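Long-range contacts in coat protein (Sulfolobus turreted icosahedral virus, PDB 2BBD), which forms the shell of the icosahedral virion as its major capsid protein and probably shares the double jelly-roll build of related viral coat proteins: residues S40-L51 and G101-L112; S78-T89 and Y211-I219. All coordinates share one frame; numbering follows the deposited sequence.

Contact 1. Residues S40-L51 and G101-L112; sequences SISNSGTAAVTL and GTSVPASGSVNL
Asn43 and Val104 meet because both extend away from their own backbone N: chi1 of 177° sets the Asn43 amide anti to N, and Val104 CG1, likewise anti to its N, packs on Asn43 CB at 3.4 Å. With OD1 nearly eclipsing CA, ND2 points to Val104 O at 3.0 Å. That bond is straight (169° at the hydrogen), and Val104 O lies in the Asn43 amide plane. Val104 O takes a second bond, from Val49 N at 2.9 Å, the two donors arriving from opposite faces of the carbonyl plane. ND2 also donates to Ala47 O, while OD1 accepts from Gly45 N in an Asx turn, so both ends of the buried amide are fixed. Strands 40-43 and 108-112, antiparallel at 164°, are the ends of neighbouring strands 29-43 and 108-123 of the five-stranded antiparallel sheet; 49-50 and 103-104 pair as a separate two-stranded sheet. A type II turn from Pro105 to Gly108 links the second segment's strands. On the face carrying Ile41, Val104 and Val110, Leu51 and Val104 cross obliquely, CD1 to CG2 3.5 Å, and Ile41 CB meets Val110 CG2 at 4.0 Å. Reciprocal Ile41-Val110 backbone bonds set the register, and Ile146 of strand 145-158 packs against Ile41.

Contact 2. Residues S78-T89 and Y211-I219; sequences SGTGLGILMYYT and YKRQLVYVI
Helix 79-89 lies across strand 210-219 of the eight-stranded mixed sheet, at 117° between the directions of the short segments and 9.4 Å between their axes. Leu215 fills the middle: its CD2 stands 3.3 Å from Gly81 O and 3.8 Å from Ile84 CG2, the Leu215 and Ile84 side chains crossing at about a right angle. Leu215 CG lies anti to the backbone N (chi1 163°), which carries both methyls up to the helix. Glycine at position 81 lets the strand's side chains approach the helix backbone, and Tyr217 CE1 comes to 3.9 Å from Gly81 CA. Ile84 CD1 sits over the face of the Tyr217 ring, 4.3 Å from the centroid and 12° off the normal, a CH-pi contact. At the helix start, Ser78 OG caps Gly81 N at 2.9 Å; Tyr217 OH and Ser78 OG are hydrogen-bonded to Glu187 OE1 and OE2 respectively, which ties the N-cap to strand 182-193. Toward the other end, Thr89 CG2 lies 4.1 Å from Arg213 NH1, at the guanidinium edge, while Arg213 NE forms a salt bridge with Asp274. With strand residues pointing toward the helix, this is alpha/beta packing of one N-capped helix across a sheet face, in a fold probably of the double jelly-roll kind.

How the contacts relate
From the N terminus, strand 29-43 leads into the first segment of contact 1; the chain then passes through strands 61-68 and 72-78 to helix 79-89, the first half of contact 2, before residues 101-112 return to close contact 1, with 49 residues between its segments. Contact 2 closes only at 211-219, after 121 intervening residues, so the two loops cross rather than nest. Contact 1, its centre about 29 Å from the chain centre, joins the end of strand 29-43 to the start of strand 108-123, with their connecting loops. Contact 2, centred about 5 Å from the chain centre, packs the helix directly after strand 72-78 on the later strand 210-219 of the same sheet. The contact centres are about 28 Å apart.

Contact 1. Residues S40-L51 and G101-L112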
loop_
_atom_site.group_PDB
_atom_site.type_symbol
_atom_site.label_atom_id
_atom_site.label_comp_id
_atom_site.label_asym_id
_atom_site.label_seq_id
_atom_site.Cartn_x
_atom_site.Cartn_y
_atom_site.Cartn_z
ATOM N N SER A 40 -15.275 0.036 18.232
ATOM C CA SER A 40 -15.975 1.301 18.362
ATOM C C SER A 40 -15.052 2.410 18.809
ATOM O O SER A 40 -13.924 2.166 19.242
ATOM C CB SER A 40 -17.113 1.181 19.375
ATOM O OG SER A 40 -16.592 1.090 20.689
ATOM N N ILE A 41 -15.551 3.634 18.676
ATOM C CA ILE A 41 -14.842 4.833 19.096
ATOM C C ILE A 41 -15.807 5.508 20.063
ATOM O O ILE A 41 -16.966 5.738 19.728
ATOM C CB ILE A 41 -14.528 5.767 17.896
ATOM C CG1 ILE A 41 -13.528 5.069 16.958
ATOM C CG2 ILE A 41 -13.949 7.101 18.402
ATOM C CD1 ILE A 41 -13.204 5.838 15.687
ATOM N N SER A 42 -15.330 5.807 21.265
ATOM C CA SER A 42 -16.174 6.415 22.287
ATOM C C SER A 42 -15.766 7.802 22.726
ATOM O O SER A 42 -14.592 8.160 22.690
ATOM C CB SER A 42 -16.235 5.511 23.523
ATOM O OG SER A 42 -17.029 4.372 23.277
ATOM N N ASN A 43 -16.764 8.572 23.154
ATOM C CA ASN A 43 -16.564 9.930 23.635
ATOM C C ASN A 43 -17.182 10.033 25.028
ATOM O O ASN A 43 -18.400 9.929 25.183
ATOM C CB ASN A 43 -17.241 10.931 22.694
ATOM C CG ASN A 43 -17.132 12.376 23.181
ATOM O OD1 ASN A 43 -16.455 12.668 24.169
ATOM N ND2 ASN A 43 -17.796 13.286 22.475
ATOM N N SER A 44 -16.345 10.215 26.041
ATOM C CA SER A 44 -16.851 10.334 27.406
ATOM C C SER A 44 -16.842 11.791 27.857
ATOM O O SER A 44 -17.136 12.091 29.012
ATOM C CB SER A 44 -16.019 9.472 28.360
ATOM O OG SER A 44 -14.672 9.896 28.387
ATOM N N GLY A 45 -16.502 12.690 26.934
ATOM C CA GLY A 45 -16.471 14.109 27.239
ATOM C C GLY A 45 -17.866 14.704 27.380
ATOM O O GLY A 45 -18.860 13.979 27.382
ATOM N N THR A 46 -17.944 16.028 27.480
ATOM C CA THR A 46 -19.221 16.720 27.654
ATOM C C THR A 46 -19.758 17.285 26.350
ATOM O O THR A 46 -20.930 17.653 26.257
ATOM C CB THR A 46 -19.089 17.898 28.634
ATOM O OG1 THR A 46 -18.294 18.923 28.030
ATOM C CG2 THR A 46 -18.418 17.461 29.921
ATOM N N ALA A 47 -18.898 17.377 25.346
ATOM C CA ALA A 47 -19.323 17.899 24.056
ATOM C C ALA A 47 -19.110 16.858 22.966
ATOM O O ALA A 47 -18.230 15.996 23.080
ATOM C CB ALA A 47 -18.552 19.168 23.734
ATOM N N ALA A 48 -19.932 16.923 21.922
ATOM C CA ALA A 48 -19.808 15.993 20.804
ATOM C C ALA A 48 -18.487 16.297 20.126
ATOM O O ALA A 48 -18.089 17.461 20.018
ATOM C CB ALA A 48 -20.955 16.181 19.819
ATOM N N VAL A 49 -17.807 15.250 19.677
ATOM C CA VAL A 49 -16.528 15.410 19.008
ATOM C C VAL A 49 -16.653 15.080 17.532
ATOM O O VAL A 49 -17.270 14.084 17.149
ATOM C CB VAL A 49 -15.443 14.487 19.625
ATOM C CG1 VAL A 49 -14.150 14.577 18.811
ATOM C CG2 VAL A 49 -15.192 14.885 21.081
ATOM N N THR A 50 -16.090 15.940 16.701
ATOM C CA THR A 50 -16.100 15.705 15.274
ATOM C C THR A 50 -14.801 14.979 14.978
ATOM O O THR A 50 -13.725 15.518 15.220
ATOM C CB THR A 50 -16.112 17.019 14.491
ATOM O OG1 THR A 50 -17.288 17.761 14.839
ATOM C CG2 THR A 50 -16.107 16.745 12.989
ATOM N N LEU A 51 -14.895 13.755 14.472
ATOM C CA LEU A 51 -13.694 12.991 14.154
ATOM C C LEU A 51 -12.908 13.720 13.068
ATOM O O LEU A 51 -13.478 14.456 12.262
ATOM C CB LEU A 51 -14.078 11.567 13.732
ATOM C CG LEU A 51 -14.584 10.781 14.945
ATOM C CD1 LEU A 51 -15.299 9.505 14.545
ATOM C CD2 LEU A 51 -13.390 10.480 15.851
ATOM N N GLY A 101 -14.722 13.134 9.689
ATOM C CA GLY A 101 -15.690 14.171 9.993
ATOM C C GLY A 101 -16.937 13.690 10.709
ATOM O O GLY A 101 -17.830 14.480 10.999
ATOM N N THR A 102 -17.016 12.397 10.985
ATOM C CA THR A 102 -18.165 11.860 11.694
ATOM C C THR A 102 -18.142 12.378 13.133
ATOM O O THR A 102 -17.075 12.557 13.727
ATOM C CB THR A 102 -18.141 10.320 11.711
ATOM O OG1 THR A 102 -18.375 9.833 10.385
ATOM C CG2 THR A 102 -19.214 9.758 12.670
ATOM N N SER A 103 -19.323 12.611 13.687
ATOM C CA SER A 103 -19.439 13.118 15.043
ATOM C C SER A 103 -19.697 12.006 16.056
ATOM O O SER A 103 -20.511 11.121 15.823
ATOM C CB SER A 103 -20.576 14.146 15.112
ATOM O OG SER A 103 -20.827 14.560 16.448
ATOM N N VAL A 104 -18.985 12.054 17.174
ATOM C CA VAL A 104 -19.178 11.086 18.241
ATOM C C VAL A 104 -19.875 11.867 19.354
ATOM O O VAL A 104 -19.287 12.770 19.953
ATOM C CB VAL A 104 -17.836 10.533 18.783
ATOM C CG1 VAL A 104 -18.108 9.415 19.777
ATOM C CG2 VAL A 104 -16.966 10.035 17.633
ATOM N N PRO A 105 -21.144 11.541 19.627
ATOM C CA PRO A 105 -21.930 12.213 20.667
ATOM C C PRO A 105 -21.304 12.105 22.049
ATOM O O PRO A 105 -20.636 11.115 22.359
ATOM C CB PRO A 105 -23.274 11.489 20.604
ATOM C CG PRO A 105 -23.359 11.076 19.169
ATOM C CD PRO A 105 -21.971 10.571 18.894
ATOM N N ALA A 106 -21.516 13.130 22.869
ATOM C CA ALA A 106 -21.007 13.123 24.232
ATOM C C ALA A 106 -21.633 11.902 24.893
ATOM O O ALA A 106 -22.821 11.648 24.721
ATOM C CB ALA A 106 -21.432 14.387 24.954
ATOM N N SER A 107 -20.828 11.140 25.629
ATOM C CA SER A 107 -21.308 9.936 26.297
ATOM C C SER A 107 -21.839 8.910 25.295
ATOM O O SER A 107 -22.644 8.043 25.638
ATOM C CB SER A 107 -22.404 10.290 27.304
ATOM O OG SER A 107 -21.895 11.142 28.312
ATOM N N GLY A 108 -21.375 9.005 24.056
ATOM C CA GLY A 108 -21.816 8.074 23.040
ATOM C C GLY A 108 -20.644 7.450 22.312
ATOM O O GLY A 108 -19.496 7.581 22.729
ATOM N N SER A 109 -20.930 6.765 21.217
ATOM C CA SER A 109 -19.870 6.147 20.445
ATOM C C SER A 109 -20.353 5.828 19.041
ATOM O O SER A 109 -21.557 5.894 18.757
ATOM C CB SER A 109 -19.401 4.864 21.136
ATOM O OG SER A 109 -20.457 3.928 21.202
ATOM N N VAL A 110 -19.404 5.511 18.163
ATOM C CA VAL A 110 -19.724 5.158 16.787
ATOM C C VAL A 110 -19.010 3.855 16.419
ATOM O O VAL A 110 -18.018 3.468 17.058
ATOM C CB VAL A 110 -19.335 6.298 15.775
ATOM C CG1 VAL A 110 -20.218 7.530 16.013
ATOM C CG2 VAL A 110 -17.868 6.663 15.904
ATOM N N ASN A 111 -19.525 3.171 15.400
ATOM C CA ASN A 111 -18.943 1.902 14.974
ATOM C C ASN A 111 -17.652 2.103 14.189
ATOM O O ASN A 111 -17.543 3.015 13.377
ATOM C CB ASN A 111 -19.936 1.115 14.106
ATOM C CG ASN A 111 -21.287 0.953 14.768
ATOM O OD1 ASN A 111 -21.372 0.586 15.940
ATOM N ND2 ASN A 111 -22.360 1.212 14.014
ATOM N N LEU A 112 -16.679 1.234 14.441
ATOM C CA LEU A 112 -15.399 1.284 13.753
ATOM C C LEU A 112 -15.209 -0.003 12.938
ATOM O O LEU A 112 -15.367 -1.113 13.466
ATOM C CB LEU A 112 -14.267 1.432 14.774
ATOM C CG LEU A 112 -12.811 1.306 14.314
ATOM C CD1 LEU A 112 -12.406 2.477 13.401
ATOM C CD2 LEU A 112 -11.940 1.276 15.550
#

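Contact 2. Residues S78-T89 and Y211-I219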
loop_
_atom_site.group_PDB
_atom_site.type_symbol
_atom_site.label_atom_id
_atom_site.label_comp_id
_atom_site.label_asym_id
_atom_site.label_seq_id
_atom_site.Cartn_x
_atom_site.Cartn_y
_atom_site.Cartn_z
ATOM N N SER A 78 2.467 2.604 5.272
ATOM C CA SER A 78 1.743 3.240 6.361
ATOM C C SER A 78 0.293 2.764 6.284
ATOM O O SER A 78 -0.137 2.251 5.257
ATOM C CB SER A 78 1.799 4.761 6.202
ATOM O OG SER A 78 1.224 5.168 4.970
ATOM N N GLY A 79 -0.458 2.917 7.367
ATOM C CA GLY A 79 -1.855 2.518 7.326
ATOM C C GLY A 79 -2.587 3.437 6.344
ATOM O O GLY A 79 -3.525 3.018 5.655
ATOM N N THR A 80 -2.135 4.687 6.283
ATOM C CA THR A 80 -2.707 5.695 5.387
ATOM C C THR A 80 -2.553 5.334 3.906
ATOM O O THR A 80 -3.535 5.279 3.170
ATOM C CB THR A 80 -2.049 7.076 5.615
ATOM O OG1 THR A 80 -2.449 7.596 6.885
ATOM C CG2 THR A 80 -2.464 8.047 4.518
ATOM N N GLY A 81 -1.315 5.085 3.486
ATOM C CA GLY A 81 -1.055 4.745 2.096
ATOM C C GLY A 81 -1.753 3.493 1.598
ATOM O O GLY A 81 -2.343 3.491 0.507
ATOM N N LEU A 82 -1.683 2.417 2.380
ATOM C CA LEU A 82 -2.324 1.171 1.981
ATOM C C LEU A 82 -3.840 1.364 1.943
ATOM O O LEU A 82 -4.528 0.765 1.103
ATOM C CB LEU A 82 -1.958 0.041 2.953
ATOM C CG LEU A 82 -2.451 -1.369 2.589
ATOM C CD1 LEU A 82 -1.938 -1.754 1.193
ATOM C CD2 LEU A 82 -1.958 -2.378 3.640
ATOM N N GLY A 83 -4.341 2.201 2.858
ATOM C CA GLY A 83 -5.767 2.488 2.937
ATOM C C GLY A 83 -6.243 3.243 1.703
ATOM O O GLY A 83 -7.307 2.964 1.151
ATOM N N ILE A 84 -5.449 4.210 1.262
ATOM C CA ILE A 84 -5.812 4.963 0.073
ATOM C C ILE A 84 -5.751 4.011 -1.131
ATOM O O ILE A 84 -6.581 4.093 -2.037
ATOM C CB ILE A 84 -4.877 6.190 -0.106
ATOM C CG1 ILE A 84 -5.153 7.197 1.015
ATOM C CG2 ILE A 84 -5.112 6.856 -1.465
ATOM C CD1 ILE A 84 -4.113 8.292 1.150
ATOM N N LEU A 85 -4.794 3.086 -1.127
ATOM C CA LEU A 85 -4.699 2.127 -2.220
ATOM C C LEU A 85 -5.966 1.266 -2.216
ATOM O O LEU A 85 -6.507 0.934 -3.272
ATOM C CB LEU A 85 -3.458 1.235 -2.066
ATOM C CG LEU A 85 -3.210 0.246 -3.218
ATOM C CD1 LEU A 85 -2.930 1.020 -4.502
ATOM C CD2 LEU A 85 -2.033 -0.669 -2.889
HETATM N N MSE A 86 -6.452 0.912 -1.028
HETATM C CA MSE A 86 -7.666 0.106 -0.932
HETATM C C MSE A 86 -8.858 0.878 -1.507
HETATM O O MSE A 86 -9.696 0.329 -2.217
HETATM C CB MSE A 86 -7.957 -0.260 0.529
HETATM C CG MSE A 86 -6.921 -1.159 1.175
HETATM SE SE MSE A 86 -6.684 -2.818 0.187
HETATM C CE MSE A 86 -4.913 -2.468 -0.522
ATOM N N TYR A 87 -8.930 2.158 -1.174
ATOM C CA TYR A 87 -10.006 3.015 -1.649
ATOM C C TYR A 87 -10.106 2.934 -3.173
ATOM O O TYR A 87 -11.176 2.702 -3.721
ATOM C CB TYR A 87 -9.734 4.461 -1.217
ATOM C CG TYR A 87 -10.626 5.496 -1.860
ATOM C CD1 TYR A 87 -11.856 5.844 -1.297
ATOM C CD2 TYR A 87 -10.223 6.152 -3.025
ATOM C CE1 TYR A 87 -12.660 6.832 -1.881
ATOM C CE2 TYR A 87 -11.018 7.129 -3.619
ATOM C CZ TYR A 87 -12.225 7.468 -3.046
ATOM O OH TYR A 87 -12.974 8.450 -3.633
ATOM N N TYR A 88 -8.982 3.128 -3.850
ATOM C CA TYR A 88 -8.964 3.092 -5.307
ATOM C C TYR A 88 -9.253 1.717 -5.917
ATOM O O TYR A 88 -10.054 1.600 -6.851
ATOM C CB TYR A 88 -7.612 3.603 -5.821
ATOM C CG TYR A 88 -7.487 5.112 -5.801
ATOM C CD1 TYR A 88 -8.181 5.893 -6.718
ATOM C CD2 TYR A 88 -6.680 5.757 -4.865
ATOM C CE1 TYR A 88 -8.079 7.285 -6.712
ATOM C CE2 TYR A 88 -6.568 7.155 -4.846
ATOM C CZ TYR A 88 -7.274 7.913 -5.777
ATOM O OH TYR A 88 -7.177 9.289 -5.789
ATOM N N THR A 89 -8.607 0.685 -5.379
ATOM C CA THR A 89 -8.769 -0.663 -5.900
ATOM C C THR A 89 -10.115 -1.312 -5.581
ATOM O O THR A 89 -10.416 -2.387 -6.096
ATOM C CB THR A 89 -7.616 -1.574 -5.411
ATOM O OG1 THR A 89 -7.609 -1.627 -3.981
ATOM C CG2 THR A 89 -6.282 -1.024 -5.887
ATOM N N TYR A 211 7.980 -2.333 -11.491
ATOM C CA TYR A 211 6.948 -1.397 -11.031
ATOM C C TYR A 211 5.621 -1.552 -11.755
ATOM O O TYR A 211 5.544 -1.450 -12.980
ATOM C CB TYR A 211 7.445 0.043 -11.192
ATOM C CG TYR A 211 8.585 0.394 -10.266
ATOM C CD1 TYR A 211 8.368 1.142 -9.109
ATOM C CD2 TYR A 211 9.884 -0.050 -10.529
ATOM C CE1 TYR A 211 9.413 1.438 -8.236
ATOM C CE2 TYR A 211 10.934 0.244 -9.662
ATOM C CZ TYR A 211 10.689 0.983 -8.520
ATOM O OH TYR A 211 11.722 1.247 -7.650
ATOM N N LYS A 212 4.569 -1.802 -10.989
ATOM C CA LYS A 212 3.252 -1.958 -11.577
ATOM C C LYS A 212 2.505 -0.629 -11.476
ATOM O O LYS A 212 2.043 -0.089 -12.478
ATOM C CB LYS A 212 2.481 -3.073 -10.863
ATOM C CG LYS A 212 1.084 -3.286 -11.404
ATOM C CD LYS A 212 0.388 -4.449 -10.702
ATOM C CE LYS A 212 -1.049 -4.587 -11.173
ATOM N NZ LYS A 212 -1.819 -5.576 -10.359
ATOM N N ARG A 213 2.382 -0.094 -10.268
ATOM C CA ARG A 213 1.701 1.181 -10.109
ATOM C C ARG A 213 2.239 1.966 -8.927
ATOM O O ARG A 213 2.781 1.397 -7.972
ATOM C CB ARG A 213 0.192 0.976 -9.966
ATOM C CG ARG A 213 -0.234 0.242 -8.721
ATOM C CD ARG A 213 -1.711 -0.060 -8.780
ATOM N NE ARG A 213 -2.035 -0.771 -10.012
ATOM C CZ ARG A 213 -3.057 -1.609 -10.144
ATOM N NH1 ARG A 213 -3.863 -1.847 -9.116
ATOM N NH2 ARG A 213 -3.267 -2.222 -11.304
ATOM N N GLN A 214 2.103 3.284 -9.011
ATOM C CA GLN A 214 2.586 4.163 -7.967
ATOM C C GLN A 214 1.483 5.050 -7.429
ATOM O O GLN A 214 0.816 5.761 -8.191
ATOM C CB GLN A 214 3.708 5.035 -8.514
ATOM C CG GLN A 214 4.345 5.955 -7.494
ATOM C CD GLN A 214 5.212 7.007 -8.143
ATOM O OE1 GLN A 214 5.989 7.698 -7.475
ATOM N NE2 GLN A 214 5.077 7.146 -9.459
ATOM N N LEU A 215 1.286 4.996 -6.116
ATOM C CA LEU A 215 0.294 5.832 -5.462
ATOM C C LEU A 215 1.049 7.007 -4.876
ATOM O O LEU A 215 2.001 6.830 -4.120
ATOM C CB LEU A 215 -0.425 5.090 -4.334
ATOM C CG LEU A 215 -1.161 6.035 -3.361
ATOM C CD1 LEU A 215 -2.225 6.846 -4.113
ATOM C CD2 LEU A 215 -1.795 5.227 -2.225
ATOM N N VAL A 216 0.633 8.210 -5.240
ATOM C CA VAL A 216 1.280 9.399 -4.731
ATOM C C VAL A 216 0.270 10.296 -4.053
ATOM O O VAL A 216 -0.795 10.566 -4.606
ATOM C CB VAL A 216 1.941 10.227 -5.856
ATOM C CG1 VAL A 216 2.620 11.464 -5.251
ATOM C CG2 VAL A 216 2.934 9.366 -6.634
ATOM N N TYR A 217 0.596 10.740 -2.845
ATOM C CA TYR A 217 -0.269 11.670 -2.145
ATOM C C TYR A 217 0.610 12.697 -1.467
ATOM O O TYR A 217 1.750 12.414 -1.105
ATOM C CB TYR A 217 -1.206 10.981 -1.146
ATOM C CG TYR A 217 -0.544 10.165 -0.066
ATOM C CD1 TYR A 217 -0.107 8.869 -0.319
ATOM C CD2 TYR A 217 -0.412 10.668 1.225
ATOM C CE1 TYR A 217 0.439 8.082 0.694
ATOM C CE2 TYR A 217 0.139 9.889 2.253
ATOM C CZ TYR A 217 0.559 8.593 1.978
ATOM O OH TYR A 217 1.085 7.804 2.983
ATOM N N VAL A 218 0.075 13.901 -1.324
ATOM C CA VAL A 218 0.819 15.010 -0.757
ATOM C C VAL A 218 0.156 15.614 0.480
ATOM O O VAL A 218 -1.056 15.779 0.532
ATOM C CB VAL A 218 1.009 16.092 -1.847
ATOM C CG1 VAL A 218 1.872 17.199 -1.339
ATOM C CG2 VAL A 218 1.637 15.455 -3.083
ATOM N N ILE A 219 0.968 15.947 1.474
ATOM C CA ILE A 219 0.451 16.515 2.709
ATOM C C ILE A 219 0.826 17.983 2.883
ATOM O O ILE A 219 2.003 18.358 2.821
ATOM C CB ILE A 219 0.983 15.747 3.948
ATOM C CG1 ILE A 219 0.602 14.267 3.869
ATOM C CG2 ILE A 219 0.429 16.378 5.220
ATOM C CD1 ILE A 219 -0.889 13.987 3.829
#